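Local coordinates for uric acid degradation bifunctional protein PucL (Bacillus subtilis, PDB 6A4M), which oxidises urate as a urate oxidase and, as a bifunctional enzyme, probably also decarboxylates a later intermediate of uric acid degradation, at residues 69-72 against 73-76; 88-91 against 92-96. One frame throughout, in Å; residues are numbered along the deposited sequence.

In the fold
Interactions 1 and 2 each lie within a single helix, 64-78 and 84-98, which follow one another in the chain and pack together on the same side of the chain's centre. Their centres are about 11 Å apart. The link is largely aromatic: the rings of F71 and F95 stack, with CD1 of F71 3.3 Å from CZ of F95, and H75 meets Y90 with planes at about 55°. R94 touches both F71 and H75. The two helices join strands 36-45 and 104-121, the connection expected of the T-fold found in urate oxidases. Active sites in this family form between subunits; neither contact here includes a bound ligand.

Interaction 1 (69-72 against 73-76); sequences KNFI and QRHL
The imidazole of H75 lies over one face of the F71 ring in an offset stack, with centroids 3.9 Å apart and planes at 24°. Its CE1 stands above the centre of the phenyl ring; both rings being flat, the imidazole can lie against that face while ND1 of H75 donates to O of F71 at 2.7 Å, in a bent bond. That oxygen also takes the backbone N-H of H75 at 3.1 Å, the two donors arriving from opposite faces of the carbonyl plane. Replacing F71 with an alanine would probably leave the imidazole without its stacking partner and freer to turn, although the backbone acceptor would remain.

The other i to i+4 bonds (Q73 N to K69 O, R74 N to N70 O, L76 N to I72 O) are those of a regular α-helix, 64-78, which with helix 84-98 lies between strands 36-45 and 104-121 on the sheet expected of the urate oxidase T-fold. O of L76 accepts from NH1 of R12, and NE2 of Q73 makes a weak hydrogen bond to O of F9. Buried I72, branched and apolar, meets V8, V41 and C43 on the sheet.

CG of R74 sits between its backbone N and carbonyl carbon (chi1 75°), and the extended chain beyond runs back to lay a guanidinium face over CA of F71. NZ of K69, on a bent chain, donates to OD1 of N70 at 3.0 Å.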
loop_
_atom_site.group_PDB
_atom_site.type_symbol
_atom_site.label_atom_id
_atom_site.label_comp_id
_atom_site.label_asym_id
_atom_site.label_seq_id
_atom_site.Cartn_x
_atom_site.Cartn_y
_atom_site.Cartn_z
ATOM N N LYS A 69 6.830 -22.131 4.022
ATOM C CA LYS A 69 6.835 -21.221 5.172
ATOM C C LYS A 69 8.266 -20.903 5.589
ATOM O O LYS A 69 8.634 -19.732 5.709
ATOM C CB LYS A 69 6.053 -21.828 6.350
ATOM C CG LYS A 69 6.171 -21.082 7.679
ATOM C CD LYS A 69 5.494 -21.844 8.807
ATOM C CE LYS A 69 6.350 -22.982 9.348
ATOM N NZ LYS A 69 7.432 -22.505 10.252
ATOM N N ASN A 70 9.059 -21.951 5.798
ATOM C CA ASN A 70 10.462 -21.798 6.207
ATOM C C ASN A 70 11.301 -21.084 5.142
ATOM O O ASN A 70 12.159 -20.271 5.477
ATOM C CB ASN A 70 11.083 -23.156 6.567
ATOM C CG ASN A 70 10.434 -23.800 7.786
ATOM O OD1 ASN A 70 9.832 -23.123 8.618
ATOM N ND2 ASN A 70 10.554 -25.113 7.892
ATOM N N PHE A 71 11.027 -21.384 3.872
ATOM C CA PHE A 71 11.685 -20.739 2.729
ATOM C C PHE A 71 11.451 -19.228 2.731
ATOM O O PHE A 71 12.391 -18.453 2.568
ATOM C CB PHE A 71 11.165 -21.347 1.420
ATOM C CG PHE A 71 11.944 -20.949 0.197
ATOM C CD1 PHE A 71 11.642 -19.777 -0.494
ATOM C CD2 PHE A 71 12.954 -21.767 -0.293
ATOM C CE1 PHE A 71 12.350 -19.420 -1.632
ATOM C CE2 PHE A 71 13.660 -21.416 -1.434
ATOM C CZ PHE A 71 13.358 -20.242 -2.104
ATOM N N ILE A 72 10.191 -18.831 2.911
ATOM C CA ILE A 72 9.802 -17.417 2.974
ATOM C C ILE A 72 10.483 -16.707 4.147
ATOM O O ILE A 72 11.034 -15.620 3.974
ATOM C CB ILE A 72 8.257 -17.265 3.051
ATOM C CG1 ILE A 72 7.631 -17.645 1.701
ATOM C CG2 ILE A 72 7.836 -15.842 3.432
ATOM C CD1 ILE A 72 6.182 -18.071 1.787
ATOM N N GLN A 73 10.449 -17.331 5.323
ATOM C CA GLN A 73 10.962 -16.708 6.547
ATOM C C GLN A 73 12.474 -16.502 6.543
ATOM O O GLN A 73 12.948 -15.414 6.890
ATOM C CB GLN A 73 10.534 -17.505 7.781
ATOM C CG GLN A 73 9.052 -17.344 8.075
ATOM C CD GLN A 73 8.576 -18.152 9.263
ATOM O OE1 GLN A 73 9.156 -19.184 9.613
ATOM N NE2 GLN A 73 7.496 -17.689 9.888
ATOM N N ARG A 74 13.225 -17.530 6.147
ATOM C CA ARG A 74 14.682 -17.411 6.083
ATOM C C ARG A 74 15.134 -16.477 4.951
ATOM O O ARG A 74 16.150 -15.793 5.088
ATOM C CB ARG A 74 15.364 -18.786 6.017
ATOM C CG ARG A 74 15.286 -19.522 4.691
ATOM C CD ARG A 74 15.936 -20.897 4.795
ATOM N NE ARG A 74 15.446 -21.791 3.742
ATOM C CZ ARG A 74 14.619 -22.829 3.908
ATOM N NH1 ARG A 74 14.145 -23.177 5.108
ATOM N NH2 ARG A 74 14.262 -23.542 2.843
ATOM N N HIS A 75 14.377 -16.424 3.856
ATOM C CA HIS A 75 14.655 -15.455 2.789
ATOM C C HIS A 75 14.420 -13.997 3.197
ATOM O O HIS A 75 15.079 -13.109 2.669
ATOM C CB HIS A 75 13.902 -15.798 1.499
ATOM C CG HIS A 75 14.575 -16.860 0.688
ATOM N ND1 HIS A 75 14.536 -18.193 1.030
ATOM C CD2 HIS A 75 15.339 -16.779 -0.426
ATOM C CE1 HIS A 75 15.235 -18.890 0.153
ATOM N NE2 HIS A 75 15.730 -18.056 -0.743
ATOM N N LEU A 76 13.507 -13.741 4.136
ATOM C CA LEU A 76 13.401 -12.402 4.735
ATOM C C LEU A 76 14.671 -12.038 5.521
ATOM O O LEU A 76 15.046 -10.865 5.574
ATOM C CB LEU A 76 12.162 -12.278 5.635
ATOM C CG LEU A 76 11.874 -10.882 6.212
ATOM C CD1 LEU A 76 11.658 -9.838 5.125
ATOM C CD2 LEU A 76 10.666 -10.929 7.129
#

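Interaction 2 (88-91 against 92-96); sequences LHYV and AHRFL
One face of the H89 ring is met by the H93 ring, which lies obliquely over it, offset toward the rim: centroids are 4.3 Å apart and the planes inclined at 58°. CD2 of H93 is 3.5 Å from CD2 of H89. With CG opposite the backbone N (chi1 179°), the H89 ring is carried toward the next turn, where H93 lies. H89 also has a stacking partner in Y211, outside this helix. On the next flank, CG of R94 approaches CE1 of the Y90 ring obliquely at 3.6 Å, so the arginine offers its aliphatic stem; its guanidinium forms a salt bridge with D97. The hydroxyl of Y90 is hydrogen-bonded to S78. The V91 and F95 side chains run side by side, CG1 of V91 lying 3.4 Å from CD2 of F95, an apolar pair suited to a buried flank.

Beneath these groups, backbone N-H groups of A92, H93, R94 and F95 bond to the carbonyls four residues back. Small A92 and branched L88 and V91 face the sheet of the T-fold, all three against L107 of strand 104-121, with L88 and A92 also on L144 of strand 139-148, while Y90, R94 and F95 pack on helix 64-78.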
loop_
_atom_site.group_PDB
_atom_site.type_symbol
_atom_site.label_atom_id
_atom_site.label_comp_id
_atom_site.label_asym_id
_atom_site.label_seq_id
_atom_site.Cartn_x
_atom_site.Cartn_y
_atom_site.Cartn_z
ATOM N N LEU A 88 9.361 -9.800 -2.376
ATOM C CA LEU A 88 8.520 -10.743 -3.121
ATOM C C LEU A 88 9.199 -11.192 -4.417
ATOM O O LEU A 88 9.157 -12.371 -4.755
ATOM C CB LEU A 88 7.141 -10.132 -3.423
ATOM C CG LEU A 88 6.246 -9.772 -2.229
ATOM C CD1 LEU A 88 4.900 -9.268 -2.729
ATOM C CD2 LEU A 88 6.060 -10.937 -1.269
ATOM N N HIS A 89 9.818 -10.245 -5.126
ATOM C CA HIS A 89 10.608 -10.528 -6.335
ATOM C C HIS A 89 11.763 -11.495 -6.055
ATOM O O HIS A 89 11.981 -12.441 -6.814
ATOM C CB HIS A 89 11.129 -9.215 -6.932
ATOM C CG HIS A 89 11.959 -9.385 -8.165
ATOM N ND1 HIS A 89 13.323 -9.192 -8.173
ATOM C CD2 HIS A 89 11.620 -9.711 -9.433
ATOM C CE1 HIS A 89 13.788 -9.394 -9.392
ATOM N NE2 HIS A 89 12.774 -9.709 -10.177
ATOM N N TYR A 90 12.482 -11.244 -4.962
ATOM C CA TYR A 90 13.534 -12.141 -4.471
ATOM C C TYR A 90 12.977 -13.550 -4.264
ATOM O O TYR A 90 13.418 -14.493 -4.919
ATOM C CB TYR A 90 14.116 -11.572 -3.166
ATOM C CG TYR A 90 15.196 -12.384 -2.471
ATOM C CD1 TYR A 90 16.220 -13.010 -3.189
ATOM C CD2 TYR A 90 15.221 -12.479 -1.078
ATOM C CE1 TYR A 90 17.220 -13.728 -2.537
ATOM C CE2 TYR A 90 16.215 -13.193 -0.423
ATOM C CZ TYR A 90 17.214 -13.813 -1.151
ATOM O OH TYR A 90 18.189 -14.526 -0.485
ATOM N N VAL A 91 11.964 -13.659 -3.405
ATOM C CA VAL A 91 11.342 -14.947 -3.060
ATOM C C VAL A 91 10.775 -15.661 -4.300
ATOM O O VAL A 91 10.946 -16.875 -4.444
ATOM C CB VAL A 91 10.255 -14.776 -1.955
ATOM C CG1 VAL A 91 9.457 -16.058 -1.732
ATOM C CG2 VAL A 91 10.893 -14.343 -0.642
ATOM N N ALA A 92 10.128 -14.909 -5.192
ATOM C CA ALA A 92 9.549 -15.471 -6.422
ATOM C C ALA A 92 10.617 -16.126 -7.292
ATOM O O ALA A 92 10.480 -17.288 -7.676
ATOM C CB ALA A 92 8.821 -14.397 -7.217
ATOM N N HIS A 93 11.671 -15.365 -7.591
ATOM C CA HIS A 93 12.815 -15.859 -8.375
ATOM C C HIS A 93 13.473 -17.091 -7.747
ATOM O O HIS A 93 13.711 -18.088 -8.435
ATOM C CB HIS A 93 13.867 -14.756 -8.575
ATOM C CG HIS A 93 13.641 -13.922 -9.797
ATOM N ND1 HIS A 93 14.446 -14.006 -10.912
ATOM C CD2 HIS A 93 12.692 -13.000 -10.087
ATOM C CE1 HIS A 93 14.008 -13.166 -11.833
ATOM N NE2 HIS A 93 12.944 -12.545 -11.359
ATOM N N ARG A 94 13.745 -17.018 -6.445
ATOM C CA ARG A 94 14.411 -18.111 -5.731
ATOM C C ARG A 94 13.557 -19.378 -5.620
ATOM O O ARG A 94 14.109 -20.478 -5.620
ATOM C CB ARG A 94 14.887 -17.659 -4.337
ATOM C CG ARG A 94 15.904 -16.511 -4.318
ATOM C CD ARG A 94 17.005 -16.640 -5.363
ATOM N NE ARG A 94 17.693 -17.925 -5.245
ATOM C CZ ARG A 94 18.356 -18.552 -6.221
ATOM N NH1 ARG A 94 18.461 -18.033 -7.445
ATOM N NH2 ARG A 94 18.933 -19.723 -5.960
ATOM N N PHE A 95 12.233 -19.225 -5.526
ATOM C CA PHE A 95 11.309 -20.377 -5.572
ATOM C C PHE A 95 11.371 -21.091 -6.926
ATOM O O PHE A 95 11.496 -22.311 -6.983
ATOM C CB PHE A 95 9.851 -19.959 -5.292
ATOM C CG PHE A 95 9.402 -20.176 -3.870
ATOM C CD1 PHE A 95 9.423 -21.450 -3.305
ATOM C CD2 PHE A 95 8.907 -19.119 -3.108
ATOM C CE1 PHE A 95 8.994 -21.658 -2.003
ATOM C CE2 PHE A 95 8.473 -19.322 -1.804
ATOM C CZ PHE A 95 8.517 -20.593 -1.251
ATOM N N LEU A 96 11.273 -20.319 -8.005
ATOM C CA LEU A 96 11.320 -20.874 -9.360
ATOM C C LEU A 96 12.690 -21.475 -9.704
ATOM O O LEU A 96 12.757 -22.515 -10.360
ATOM C CB LEU A 96 10.928 -19.811 -10.393
ATOM C CG LEU A 96 9.472 -19.330 -10.322
ATOM C CD1 LEU A 96 9.290 -18.029 -11.091
ATOM C CD2 LEU A 96 8.509 -20.393 -10.837
#